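Local atomic coordinates of cellulase (PDB entry 6WQY), a protein that probably hydrolyses internal beta-1,4 linkages of cellulose and related plant polysaccharides as a broad-specificity endoglucanase, here represented by its family 5 catalytic domain. Residues F291-K295 and A334-M340; T226-T231 and V248-F252; L328-K333 and V377-I382; N200-V204 and L219-G223; E309-V313 and R324-L328. All coordinates share one frame; numbering follows the deposited sequence. Where two conformers were deposited one is given.

Contact 1 (F291-K295 and A334-M340)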
# COMPACT_ATOMS: atom_id res chain seq x y z
N PHE A 291 14.32 -7.33 -3.82
CA PHE A 291 14.19 -7.15 -2.38
C PHE A 291 15.57 -6.91 -1.74
O PHE A 291 15.65 -6.20 -0.72
CB PHE A 291 13.46 -8.33 -1.73
CG PHE A 291 12.00 -8.44 -2.10
CD1 PHE A 291 11.39 -7.59 -2.98
CD2 PHE A 291 11.24 -9.45 -1.52
CE1 PHE A 291 10.04 -7.74 -3.30
CE2 PHE A 291 9.91 -9.61 -1.84
CZ PHE A 291 9.31 -8.77 -2.73
N ALA A 292 16.64 -7.47 -2.33
CA ALA A 292 17.99 -7.20 -1.83
C ALA A 292 18.34 -5.73 -1.93
O ALA A 292 19.07 -5.20 -1.08
CB ALA A 292 19.01 -8.05 -2.58
N LYS A 293 17.84 -5.04 -2.96
CA LYS A 293 18.10 -3.60 -3.07
C LYS A 293 17.45 -2.86 -1.92
O LYS A 293 18.05 -1.95 -1.32
CB LYS A 293 17.58 -3.07 -4.41
CG LYS A 293 18.29 -3.64 -5.62
CD LYS A 293 17.66 -3.21 -6.93
CE LYS A 293 18.37 -3.82 -8.12
NZ LYS A 293 17.64 -3.58 -9.40
N MET A 294 16.21 -3.23 -1.58
CA MET A 294 15.52 -2.60 -0.46
C MET A 294 16.24 -2.90 0.85
O MET A 294 16.34 -2.02 1.72
CB MET A 294 14.08 -3.11 -0.38
CG MET A 294 13.19 -2.63 -1.52
SD MET A 294 12.98 -0.82 -1.60
CE MET A 294 12.02 -0.56 -0.11
N LYS A 295 16.75 -4.12 1.01
CA LYS A 295 17.44 -4.47 2.25
C LYS A 295 18.75 -3.70 2.38
O LYS A 295 19.08 -3.21 3.46
CB LYS A 295 17.70 -5.98 2.29
CG LYS A 295 18.44 -6.43 3.53
CD LYS A 295 18.61 -7.95 3.55
CE LYS A 295 19.74 -8.37 4.49
NZ LYS A 295 19.45 -7.99 5.89
N ALA A 334 10.20 -14.34 0.70
CA ALA A 334 11.26 -13.39 0.42
C ALA A 334 11.02 -12.07 1.13
O ALA A 334 11.96 -11.46 1.66
CB ALA A 334 11.40 -13.19 -1.09
N ALA A 335 9.77 -11.60 1.16
CA ALA A 335 9.47 -10.38 1.89
C ALA A 335 9.90 -10.51 3.35
O ALA A 335 10.57 -9.62 3.90
CB ALA A 335 7.98 -10.07 1.78
N LYS A 336 9.54 -11.61 3.99
CA LYS A 336 9.96 -11.85 5.37
C LYS A 336 11.48 -11.85 5.48
O LYS A 336 12.06 -11.22 6.38
CB LYS A 336 9.38 -13.17 5.86
CG LYS A 336 9.79 -13.57 7.26
CD LYS A 336 9.29 -12.59 8.30
CE LYS A 336 9.56 -13.10 9.71
NZ LYS A 336 9.20 -12.06 10.70
N ASP A 337 12.15 -12.58 4.58
CA ASP A 337 13.61 -12.70 4.65
C ASP A 337 14.32 -11.37 4.45
O ASP A 337 15.44 -11.19 4.94
CB ASP A 337 14.10 -13.69 3.61
CG ASP A 337 13.74 -15.13 3.93
OD1 ASP A 337 13.39 -15.43 5.09
OD2 ASP A 337 13.84 -15.96 3.00
N TYR A 338 13.73 -10.45 3.69
CA TYR A 338 14.37 -9.18 3.34
C TYR A 338 13.80 -8.01 4.13
O TYR A 338 14.11 -6.85 3.82
CB TYR A 338 14.30 -8.93 1.83
CG TYR A 338 15.25 -9.81 1.05
CD1 TYR A 338 16.55 -9.41 0.81
CD2 TYR A 338 14.86 -11.07 0.59
CE1 TYR A 338 17.44 -10.22 0.11
CE2 TYR A 338 15.74 -11.88 -0.11
CZ TYR A 338 17.03 -11.45 -0.35
OH TYR A 338 17.90 -12.27 -1.04
N GLY A 339 12.94 -8.26 5.11
CA GLY A 339 12.59 -7.26 6.10
C GLY A 339 11.37 -6.41 5.85
O GLY A 339 11.22 -5.37 6.49
N MET A 340 10.46 -6.83 4.96
CA MET A 340 9.32 -6.00 4.57
C MET A 340 8.00 -6.75 4.73
O MET A 340 7.88 -7.88 4.23
CB MET A 340 9.48 -5.58 3.11
CG MET A 340 10.68 -4.68 2.87
SD MET A 340 10.94 -4.32 1.12
CE MET A 340 11.73 -5.85 0.60
O HOH W 1 16.58 -8.75 6.40
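With chi1 of -68° in Phe291 and -73° in Tyr338, both aromatic side chains set CG opposite their own carbonyl carbons and swing into the seam between helix 284-299 and the end of helix 318-337. The Tyr338 ring rests on the first helix, its CG 3.6 Å from Phe291 CB and its CE1 3.6 Å from Ala292 CA; the small side chain of Ala292 lets the ring come this near. Lys295 crosses the same ring at about a right angle, CD 3.7 Å from Tyr338 CD1. Lysine suits this border position: its apolar stem packs, while NZ forms a salt bridge with Asp300 and donates to a water that in turn donates to Asp337 O. Phe291 meets the other helix edge-on, CE2 3.6 Å from Ala335 N, where Ala334 and Ala335 offer a low surface. That helix closes in a Schellman motif. Gly339, the C-prime residue, takes the positive phi, Met340 N bonds to Ala335 O, and Gly339 N bonds weakly to Lys336 O. The turn redirects the chain toward barrel strand 342-346. Met340, bent at chi3 (-79°), brings its flexible end back to Phe291, where CE makes an off-centre CH-pi contact 4.2 Å from the Phe291 ring centroid, and SD lies 3.7 Å from Met294 CB. Beyond this methionine pair, Ile307 of strand 305-310 touches both Phe291 and Met340.

Contact 2 (T226-T231 and V248-F252)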
# COMPACT_ATOMS: atom_id res chain seq x y z
N THR A 226 6.03 4.07 -6.81
CA THR A 226 6.24 2.92 -5.92
C THR A 226 7.17 1.87 -6.52
O THR A 226 7.08 0.68 -6.20
CB THR A 226 4.94 2.31 -5.38
OG1 THR A 226 4.11 1.82 -6.43
CG2 THR A 226 4.17 3.31 -4.55
N ASN A 227 8.10 2.30 -7.36
CA ASN A 227 9.01 1.38 -8.04
C ASN A 227 10.27 1.18 -7.21
O ASN A 227 10.89 2.15 -6.78
CB ASN A 227 9.37 1.97 -9.40
CG ASN A 227 10.36 1.11 -10.14
OD1 ASN A 227 11.58 1.35 -10.09
ND2 ASN A 227 9.87 0.10 -10.82
N ILE A 228 10.66 -0.07 -6.98
CA ILE A 228 11.82 -0.32 -6.12
C ILE A 228 13.08 0.40 -6.63
O ILE A 228 13.79 1.04 -5.85
CB ILE A 228 12.05 -1.83 -5.91
CG1 ILE A 228 11.01 -2.36 -4.92
CG2 ILE A 228 13.47 -2.10 -5.41
CD1 ILE A 228 11.01 -3.86 -4.75
N ASP A 229 13.38 0.29 -7.92
CA ASP A 229 14.62 0.89 -8.41
C ASP A 229 14.59 2.41 -8.27
O ASP A 229 15.58 3.03 -7.83
CB ASP A 229 14.89 0.47 -9.84
CG ASP A 229 15.40 -0.94 -9.92
OD1 ASP A 229 16.53 -1.18 -9.45
OD2 ASP A 229 14.64 -1.81 -10.39
N LEU A 230 13.49 3.05 -8.67
CA LEU A 230 13.44 4.50 -8.57
C LEU A 230 13.42 4.98 -7.13
O LEU A 230 13.85 6.11 -6.84
CB LEU A 230 12.25 5.07 -9.34
CG LEU A 230 12.27 4.80 -10.84
CD1 LEU A 230 11.06 5.45 -11.50
CD2 LEU A 230 13.55 5.32 -11.49
N THR A 231 12.92 4.14 -6.22
CA THR A 231 12.92 4.46 -4.80
C THR A 231 14.33 4.37 -4.23
O THR A 231 14.84 5.33 -3.63
CB THR A 231 11.95 3.53 -4.06
OG1 THR A 231 10.63 3.72 -4.58
CG2 THR A 231 11.91 3.81 -2.56
N VAL A 248 9.36 3.33 4.34
CA VAL A 248 9.37 3.48 2.89
C VAL A 248 8.37 2.51 2.28
O VAL A 248 8.46 1.29 2.49
CB VAL A 248 10.77 3.23 2.32
CG1 VAL A 248 10.80 3.49 0.82
CG2 VAL A 248 11.80 4.10 3.04
N ALA A 249 7.44 3.02 1.49
CA ALA A 249 6.43 2.22 0.82
C ALA A 249 6.84 1.92 -0.61
O ALA A 249 7.14 2.85 -1.36
CB ALA A 249 5.09 2.97 0.81
N VAL A 250 6.82 0.64 -1.01
CA VAL A 250 7.00 0.23 -2.40
C VAL A 250 5.87 -0.72 -2.77
O VAL A 250 5.23 -1.32 -1.92
CB VAL A 250 8.37 -0.42 -2.67
CG1 VAL A 250 9.49 0.58 -2.44
CG2 VAL A 250 8.56 -1.67 -1.86
N HIS A 251 5.65 -0.88 -4.07
CA HIS A 251 4.72 -1.88 -4.60
C HIS A 251 5.51 -2.86 -5.45
O HIS A 251 6.52 -2.49 -6.07
CB HIS A 251 3.59 -1.24 -5.42
CG HIS A 251 2.70 -0.35 -4.62
ND1 HIS A 251 1.69 0.41 -5.17
CD2 HIS A 251 2.65 -0.11 -3.29
CE1 HIS A 251 1.06 1.08 -4.21
NE2 HIS A 251 1.62 0.79 -3.06
N PHE A 252 5.05 -4.12 -5.49
CA PHE A 252 5.80 -5.16 -6.18
C PHE A 252 4.85 -6.15 -6.82
O PHE A 252 4.26 -6.98 -6.12
CB PHE A 252 6.75 -5.90 -5.24
CG PHE A 252 7.58 -6.94 -5.93
CD1 PHE A 252 8.71 -6.59 -6.65
CD2 PHE A 252 7.22 -8.28 -5.88
CE1 PHE A 252 9.48 -7.55 -7.28
CE2 PHE A 252 7.98 -9.24 -6.51
CZ PHE A 252 9.10 -8.88 -7.21
O HOH W 2 8.86 -2.28 -7.76
O HOH W 3 8.11 3.61 -3.57
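Thr226 covers His251 with its side chain and grips it with its backbone. The methyl CG2 stands almost exactly over the imidazole, 3.7 Å from the ring centroid of His251, a CH-pi contact to the face. At the same time His251 N donates to Thr226 O over 3.0 Å, nearly straight at 172° and directed at a lone pair in the carbonyl plane. Threonine suits the place because its chi1 of 61° points the methyl over the ring. His251 ND1 is hydrogen-bonded to Glu174. Ile228 and Val250 form the apolar half. These branched side chains cross at a slant, Ile228 CG1 4.0 Å from Val250 CB, while the far end of isoleucine, CD1, reaches 4.0 Å from Phe252 CD1. A water beside them accepts from Ile228 N and donates to His251 O, joining the first turn of the helix to the backbone at His251. Asn227 is the N-cap: its OD1 accepts from Leu230 N. One turn on, Thr231 OG1 donates to Asn227 O, and its methyl CG2 meets Val248 CG1 tip to tip at 3.6 Å. Short helix 228-234 thus packs on strand 246-251 within a beta-alpha-beta unit begun by strand 219-222, with Met294 and Phe298 of helix 284-299 closing over it and strand 305-310 flanking its second strand.

Contact 3 (L328-K333 and V377-I382)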
# COMPACT_ATOMS: atom_id res chain seq x y z
N LEU A 328 3.09 -16.72 -4.88
CA LEU A 328 2.72 -15.97 -3.69
C LEU A 328 3.49 -16.44 -2.47
O LEU A 328 3.92 -15.62 -1.66
CB LEU A 328 1.21 -16.07 -3.46
CG LEU A 328 0.34 -15.34 -4.49
CD1 LEU A 328 -1.11 -15.66 -4.27
CD2 LEU A 328 0.55 -13.83 -4.40
N GLU A 329 3.69 -17.75 -2.34
CA GLU A 329 4.48 -18.27 -1.23
C GLU A 329 5.92 -17.80 -1.34
O GLU A 329 6.52 -17.37 -0.34
CB GLU A 329 4.39 -19.81 -1.21
CG GLU A 329 4.86 -20.43 0.10
CD GLU A 329 4.62 -21.93 0.20
OE1 GLU A 329 4.08 -22.58 -0.72
OE2 GLU A 329 5.05 -22.51 1.23
N TYR A 330 6.48 -17.83 -2.55
CA TYR A 330 7.86 -17.42 -2.74
C TYR A 330 8.05 -15.94 -2.41
O TYR A 330 9.03 -15.55 -1.74
CB TYR A 330 8.30 -17.69 -4.18
CG TYR A 330 9.79 -17.57 -4.34
CD1 TYR A 330 10.39 -16.36 -4.63
CD2 TYR A 330 10.61 -18.67 -4.15
CE1 TYR A 330 11.76 -16.25 -4.74
CE2 TYR A 330 11.98 -18.57 -4.25
CZ TYR A 330 12.54 -17.35 -4.54
OH TYR A 330 13.91 -17.23 -4.65
N VAL A 331 7.13 -15.09 -2.88
CA VAL A 331 7.26 -13.66 -2.65
C VAL A 331 7.06 -13.33 -1.18
O VAL A 331 7.76 -12.47 -0.64
CB VAL A 331 6.28 -12.89 -3.56
CG1 VAL A 331 6.26 -11.42 -3.21
CG2 VAL A 331 6.67 -13.07 -5.02
N CYS A 332 6.10 -13.98 -0.51
CA CYS A 332 5.89 -13.68 0.91
C CYS A 332 7.08 -14.12 1.75
O CYS A 332 7.48 -13.41 2.69
CB CYS A 332 4.59 -14.29 1.42
SG CYS A 332 3.11 -13.42 0.85
N LYS A 333 7.66 -15.29 1.45
CA LYS A 333 8.84 -15.74 2.18
C LYS A 333 10.02 -14.81 1.94
O LYS A 333 10.77 -14.49 2.87
CB LYS A 333 9.16 -17.18 1.79
CG LYS A 333 10.41 -17.75 2.44
CD LYS A 333 10.34 -17.68 3.96
CE LYS A 333 11.53 -18.41 4.59
NZ LYS A 333 11.73 -18.01 6.00
N VAL A 377 -0.62 -20.37 2.17
CA VAL A 377 0.77 -20.30 1.69
C VAL A 377 1.41 -18.95 2.01
O VAL A 377 2.61 -18.88 2.27
CB VAL A 377 0.93 -20.68 0.21
CG1 VAL A 377 0.38 -22.07 -0.06
CG2 VAL A 377 0.31 -19.65 -0.71
N MET A 378 0.62 -17.87 2.00
CA MET A 378 1.16 -16.56 2.36
C MET A 378 1.51 -16.52 3.84
O MET A 378 2.57 -16.01 4.22
CB MET A 378 0.18 -15.44 1.98
CG MET A 378 -0.04 -15.34 0.48
SD MET A 378 -0.77 -13.81 -0.10
CE MET A 378 -2.38 -13.88 0.69
N LYS A 379 0.64 -17.08 4.69
CA LYS A 379 0.93 -17.12 6.12
C LYS A 379 2.18 -17.94 6.41
O LYS A 379 2.96 -17.61 7.30
CB LYS A 379 -0.25 -17.73 6.88
CG LYS A 379 -1.46 -16.83 6.93
CD LYS A 379 -2.43 -17.21 8.03
CE LYS A 379 -2.99 -18.60 7.87
NZ LYS A 379 -3.94 -18.89 8.98
N ARG A 380 2.39 -19.02 5.65
CA ARG A 380 3.58 -19.83 5.87
C ARG A 380 4.85 -19.03 5.60
O ARG A 380 5.86 -19.21 6.29
CB ARG A 380 3.52 -21.07 4.97
CG ARG A 380 4.54 -22.14 5.28
CD ARG A 380 4.05 -23.46 4.71
NE ARG A 380 2.79 -23.84 5.35
CZ ARG A 380 1.73 -24.34 4.72
NH1 ARG A 380 1.75 -24.53 3.41
NH2 ARG A 380 0.63 -24.63 5.41
N GLY A 381 4.82 -18.13 4.62
CA GLY A 381 6.00 -17.33 4.33
C GLY A 381 6.31 -16.32 5.42
O GLY A 381 7.47 -16.03 5.69
N ILE A 382 5.27 -15.77 6.06
CA ILE A 382 5.48 -14.71 7.05
C ILE A 382 5.68 -15.28 8.45
O ILE A 382 6.54 -14.79 9.19
CB ILE A 382 4.29 -13.73 7.03
CG1 ILE A 382 4.15 -13.09 5.65
CG2 ILE A 382 4.45 -12.66 8.10
CD1 ILE A 382 5.39 -12.41 5.17
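Gly381 meets the backbone at Lys333 with its bare CA, only 3.9 Å from Lys333 CA, and the helices touch here main chain to main chain. A beta carbon on Gly381 would come within 2.7 Å of Lys333 N, too close for two heavy atoms, and glycine therefore makes the hollow into which the turn at Cys332 and Lys333 bulges. The axes of the two segments approach to 7.6 Å and cross at a shallow -24°, running nearly the same way. Gly381 O is buried by the fit and has no partner, although the stem of Lys333 lies against it in the conformer given, where NZ pairs with Asp337. On the inner flank the bump is Cys332: chi1 of -74° carries its compact SG into a notch along Met378, 3.7 Å from Met378 CG, and the CB of Leu328 lies against the same methionine carbon. Ile382 brings its CD1 against the backbone of the same turn, 3.4 Å from Cys332 O. The near-parallel pairing belongs to the outer helical layer of the (beta/alpha)8 barrel: helix 318-337 leads into the eighth strand, 342-346, and helix 371-383 is the last helix of the chain. Tyr344 and Pro342 of that strand underlie the inner flank. Val377, buried between the helices, is covered by the extended Glu329 chain, which crosses it at about a right angle on the way out, with Val377 CB 3.8 Å from Glu329 CB. In the conformer given, Glu329 OE2 is 4.4 Å from Arg380 NH1, beyond a salt bridge, and any attraction is probably slight.

Contact 4 (N200-V204 and L219-G223)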
# COMPACT_ATOMS: atom_id res chain seq x y z
N ASN A 200 6.47 14.50 0.44
CA ASN A 200 6.49 13.62 1.60
C ASN A 200 6.86 14.40 2.86
O ASN A 200 6.31 14.14 3.94
CB ASN A 200 7.43 12.45 1.38
CG ASN A 200 6.84 11.37 0.49
OD1 ASN A 200 5.61 11.23 0.40
ND2 ASN A 200 7.70 10.59 -0.15
N GLN A 201 7.79 15.35 2.73
CA GLN A 201 8.15 16.18 3.88
C GLN A 201 6.97 17.03 4.35
O GLN A 201 6.75 17.20 5.55
CB GLN A 201 9.34 17.07 3.54
CG GLN A 201 9.88 17.84 4.74
CD GLN A 201 10.56 16.92 5.73
OE1 GLN A 201 11.64 16.40 5.45
NE2 GLN A 201 9.93 16.69 6.87
N VAL A 202 6.22 17.60 3.40
CA VAL A 202 5.03 18.38 3.75
C VAL A 202 4.03 17.54 4.53
O VAL A 202 3.45 18.00 5.52
CB VAL A 202 4.41 18.98 2.47
CG1 VAL A 202 3.00 19.51 2.74
CG2 VAL A 202 5.30 20.08 1.90
N PHE A 203 3.80 16.31 4.07
CA PHE A 203 2.92 15.37 4.77
C PHE A 203 3.40 15.10 6.18
O PHE A 203 2.62 15.23 7.14
CB PHE A 203 2.83 14.08 3.95
CG PHE A 203 2.50 12.84 4.73
CD1 PHE A 203 1.20 12.57 5.15
CD2 PHE A 203 3.48 11.92 5.02
CE1 PHE A 203 0.91 11.40 5.84
CE2 PHE A 203 3.18 10.76 5.71
CZ PHE A 203 1.89 10.50 6.11
N VAL A 204 4.67 14.73 6.34
CA VAL A 204 5.17 14.44 7.68
C VAL A 204 4.99 15.65 8.58
O VAL A 204 4.47 15.55 9.70
CB VAL A 204 6.65 13.99 7.62
CG1 VAL A 204 7.23 13.87 9.03
CG2 VAL A 204 6.80 12.68 6.88
N LEU A 219 4.30 6.36 9.94
CA LEU A 219 3.85 6.92 8.68
C LEU A 219 4.55 6.22 7.53
O LEU A 219 5.72 5.83 7.64
CB LEU A 219 4.15 8.42 8.59
CG LEU A 219 3.74 9.26 9.80
CD1 LEU A 219 4.17 10.71 9.59
CD2 LEU A 219 2.26 9.17 10.09
N GLY A 220 3.83 6.07 6.41
CA GLY A 220 4.40 5.53 5.18
C GLY A 220 4.62 6.64 4.16
O GLY A 220 3.77 7.52 4.00
N VAL A 221 5.76 6.58 3.48
CA VAL A 221 6.13 7.56 2.46
C VAL A 221 6.67 6.83 1.24
O VAL A 221 7.57 5.99 1.38
CB VAL A 221 7.13 8.60 3.00
CG1 VAL A 221 6.40 9.62 3.87
CG2 VAL A 221 8.25 7.94 3.79
N PRO A 222 6.16 7.11 0.03
CA PRO A 222 6.59 6.35 -1.14
C PRO A 222 7.68 7.02 -1.95
O PRO A 222 7.90 8.23 -1.89
CB PRO A 222 5.30 6.27 -1.98
CG PRO A 222 4.65 7.62 -1.72
CD PRO A 222 4.92 7.88 -0.24
N GLY A 223 8.35 6.20 -2.77
CA GLY A 223 9.16 6.68 -3.86
C GLY A 223 8.37 6.75 -5.15
O GLY A 223 7.18 6.43 -5.21
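Asn200 and Val221 make the tight end of this contact. The asparagine side chain reaches across obliquely to Val221, its CG 3.7 Å from Val221 CB, and its ND2 donates to Pro222 O over 2.9 Å. That acceptor lies in the amide plane of Asn200, though the N-H bends to 146°. A chi1 of -78° turns the amide beside its own backbone N and out to the strand. Asparagine fits because its short side chain spans the gap with a donor; the cost is OD1, which is buried without a partner and sits 3.5 Å from Pro222 CD. One turn along, Phe203 fills the middle of the interface, its CE2 3.8 Å from Leu219 CB and also close to Gly220 O. Glycine at 220 has no side chain, and the flanking Leu219 and Val221 both direct theirs at the helix, as alternate residues of a strand do. Packing slackens at Val204, whose CG2 stays 4.3 Å from both Leu219 CD1 and Val221 CG1; Leu246 of the next strand also touches Val204. Gln201, partly exposed, points away from the strand and bonds to Gln239 N and Asp205. Segment 200-204 of helix 191-209 runs antiparallel to strand 219-222, at 168°, as expected where an outer helix returns the chain to the next parallel strand in the beta-alpha-beta crossover of a (beta/alpha)8, or TIM, barrel.

Contact 5 (E309-V313 and R324-L328)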
# COMPACT_ATOMS: atom_id res chain seq x y z
N GLU A 309 1.56 -3.09 -1.85
CA GLU A 309 0.75 -3.89 -2.76
C GLU A 309 1.65 -4.95 -3.40
O GLU A 309 2.76 -4.65 -3.83
CB GLU A 309 0.12 -3.06 -3.88
CG GLU A 309 -0.81 -1.98 -3.41
CD GLU A 309 -1.43 -1.16 -4.55
OE1 GLU A 309 -1.40 -1.63 -5.72
OE2 GLU A 309 -1.96 -0.06 -4.24
N MET A 310 1.11 -6.17 -3.50
CA MET A 310 1.70 -7.31 -4.20
C MET A 310 0.54 -8.27 -4.47
O MET A 310 -0.57 -8.06 -3.97
CB MET A 310 2.84 -7.96 -3.39
CG MET A 310 2.51 -8.30 -1.95
SD MET A 310 1.48 -9.76 -1.69
CE MET A 310 2.57 -11.08 -2.26
N GLY A 311 0.77 -9.31 -5.27
CA GLY A 311 -0.26 -10.32 -5.44
C GLY A 311 -0.18 -10.99 -6.80
O GLY A 311 0.75 -10.76 -7.58
N CYS A 312 -1.19 -11.82 -7.08
CA CYS A 312 -1.25 -12.58 -8.32
C CYS A 312 -2.68 -13.07 -8.48
O CYS A 312 -3.25 -13.58 -7.51
CB CYS A 312 -0.29 -13.78 -8.27
SG CYS A 312 -0.12 -14.69 -9.79
N VAL A 313 -3.24 -12.94 -9.68
CA VAL A 313 -4.63 -13.31 -9.91
C VAL A 313 -4.81 -14.83 -9.97
O VAL A 313 -3.90 -15.60 -10.28
CB VAL A 313 -5.23 -12.63 -11.15
CG1 VAL A 313 -5.21 -11.12 -11.00
CG2 VAL A 313 -4.53 -13.08 -12.43
N ARG A 324 0.57 -20.09 -9.30
CA ARG A 324 0.17 -18.88 -8.59
C ARG A 324 0.46 -19.01 -7.09
O ARG A 324 0.98 -18.08 -6.46
CB ARG A 324 -1.32 -18.61 -8.80
CG ARG A 324 -1.82 -17.41 -8.02
CD ARG A 324 -3.23 -17.57 -7.54
NE ARG A 324 -3.75 -16.35 -6.95
CZ ARG A 324 -4.97 -16.26 -6.41
NH1 ARG A 324 -5.77 -17.31 -6.36
NH2 ARG A 324 -5.37 -15.10 -5.91
N LEU A 325 0.12 -20.15 -6.50
CA LEU A 325 0.37 -20.35 -5.08
C LEU A 325 1.87 -20.37 -4.80
O LEU A 325 2.33 -19.82 -3.80
CB LEU A 325 -0.32 -21.60 -4.56
CG LEU A 325 -1.79 -21.39 -4.24
CD1 LEU A 325 -2.64 -21.16 -5.48
CD2 LEU A 325 -2.34 -22.57 -3.45
N TYR A 326 2.64 -21.01 -5.69
CA TYR A 326 4.10 -20.99 -5.55
C TYR A 326 4.63 -19.56 -5.60
O TYR A 326 5.43 -19.16 -4.75
CB TYR A 326 4.75 -21.88 -6.61
CG TYR A 326 6.25 -21.70 -6.70
CD1 TYR A 326 7.05 -21.89 -5.58
CD2 TYR A 326 6.85 -21.32 -7.88
CE1 TYR A 326 8.42 -21.70 -5.64
CE2 TYR A 326 8.22 -21.12 -7.96
CZ TYR A 326 8.99 -21.32 -6.83
OH TYR A 326 10.36 -21.13 -6.88
N TYR A 327 4.19 -18.77 -6.59
CA TYR A 327 4.61 -17.38 -6.68
C TYR A 327 4.32 -16.63 -5.38
O TYR A 327 5.19 -15.94 -4.83
CB TYR A 327 3.90 -16.70 -7.87
CG TYR A 327 4.18 -15.22 -7.95
CD1 TYR A 327 5.29 -14.74 -8.64
CD2 TYR A 327 3.37 -14.30 -7.32
CE1 TYR A 327 5.57 -13.39 -8.71
CE2 TYR A 327 3.64 -12.94 -7.38
CZ TYR A 327 4.74 -12.50 -8.06
OH TYR A 327 4.99 -11.14 -8.09
N LEU A 328 3.09 -16.72 -4.88
CA LEU A 328 2.72 -15.97 -3.69
C LEU A 328 3.49 -16.44 -2.47
O LEU A 328 3.92 -15.62 -1.66
CB LEU A 328 1.21 -16.07 -3.46
CG LEU A 328 0.34 -15.34 -4.49
CD1 LEU A 328 -1.11 -15.66 -4.27
CD2 LEU A 328 0.55 -13.83 -4.40
O HOH W 4 3.59 -9.65 -6.09
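Arg324, bent at chi2, brings its guanidinium to the loop that follows strand 305-310, with one face of the group on the peptide carbon Val313 C and its edge turned to Cys312 O. NE donates to Cys312 O at 2.9 Å and NH2 adds a weak bond at 3.1 Å to the same oxygen. The approach is from above the carbonyl plane, with NE 49° out of it. Arginine suits the site because its apolar stem packs, CG 3.7 Å from Cys312 SG, before the polar end takes hold. Tyr327 stands beside the same cysteine. Its ring meets Cys312 CB obliquely, CD2 at 3.8 Å, and the thiol sulfur lies 5.0 Å from the Tyr327 ring centroid in a slanting sulfur-aromatic contact. Cys312 points SG opposite its backbone N, with chi1 at -173°, and is small enough to fit between arginine and tyrosine. Leu328 adds a methyl, CD2, 3.7 Å from Gly311 CA, where positive phi makes glycine the natural residue. Tyr327 OH accepts from a water that itself accepts from Gly311 N, and the hydroxyl also bonds to Asp254 O. Within this beta-alpha-beta unit, side chains of helix 318-337 therefore hold backbone atoms of the loop, Arg324 directly and Tyr327 through a water, and the guanidinium charge, partly balanced by Glu321, may still polarise the Cys312 carbonyl.

In the fold
The five contacts belong to one (beta/alpha)8 barrel and follow the chain round it from the fifth strand to the final helix. Contact 4 comes first, on strand 219-222; contact 2 follows on neighbouring strand 246-251, and the centres of contacts 2 and 4 are about 13 Å apart. Contact 5 lies at the end of the next strand, 305-310, nested within the loop closed by contact 1. Contacts 1, 3 and 5 all use helix 318-337; contacts 3 and 5 share Leu328, their centres about 9 Å apart. Contacts 3 and 4 lie on opposite sides of the chain's centre. Contacts 2, 4 and 5 join helices to strands or the loops after them, while contacts 1 and 3 join neighbouring helices of the outer layer.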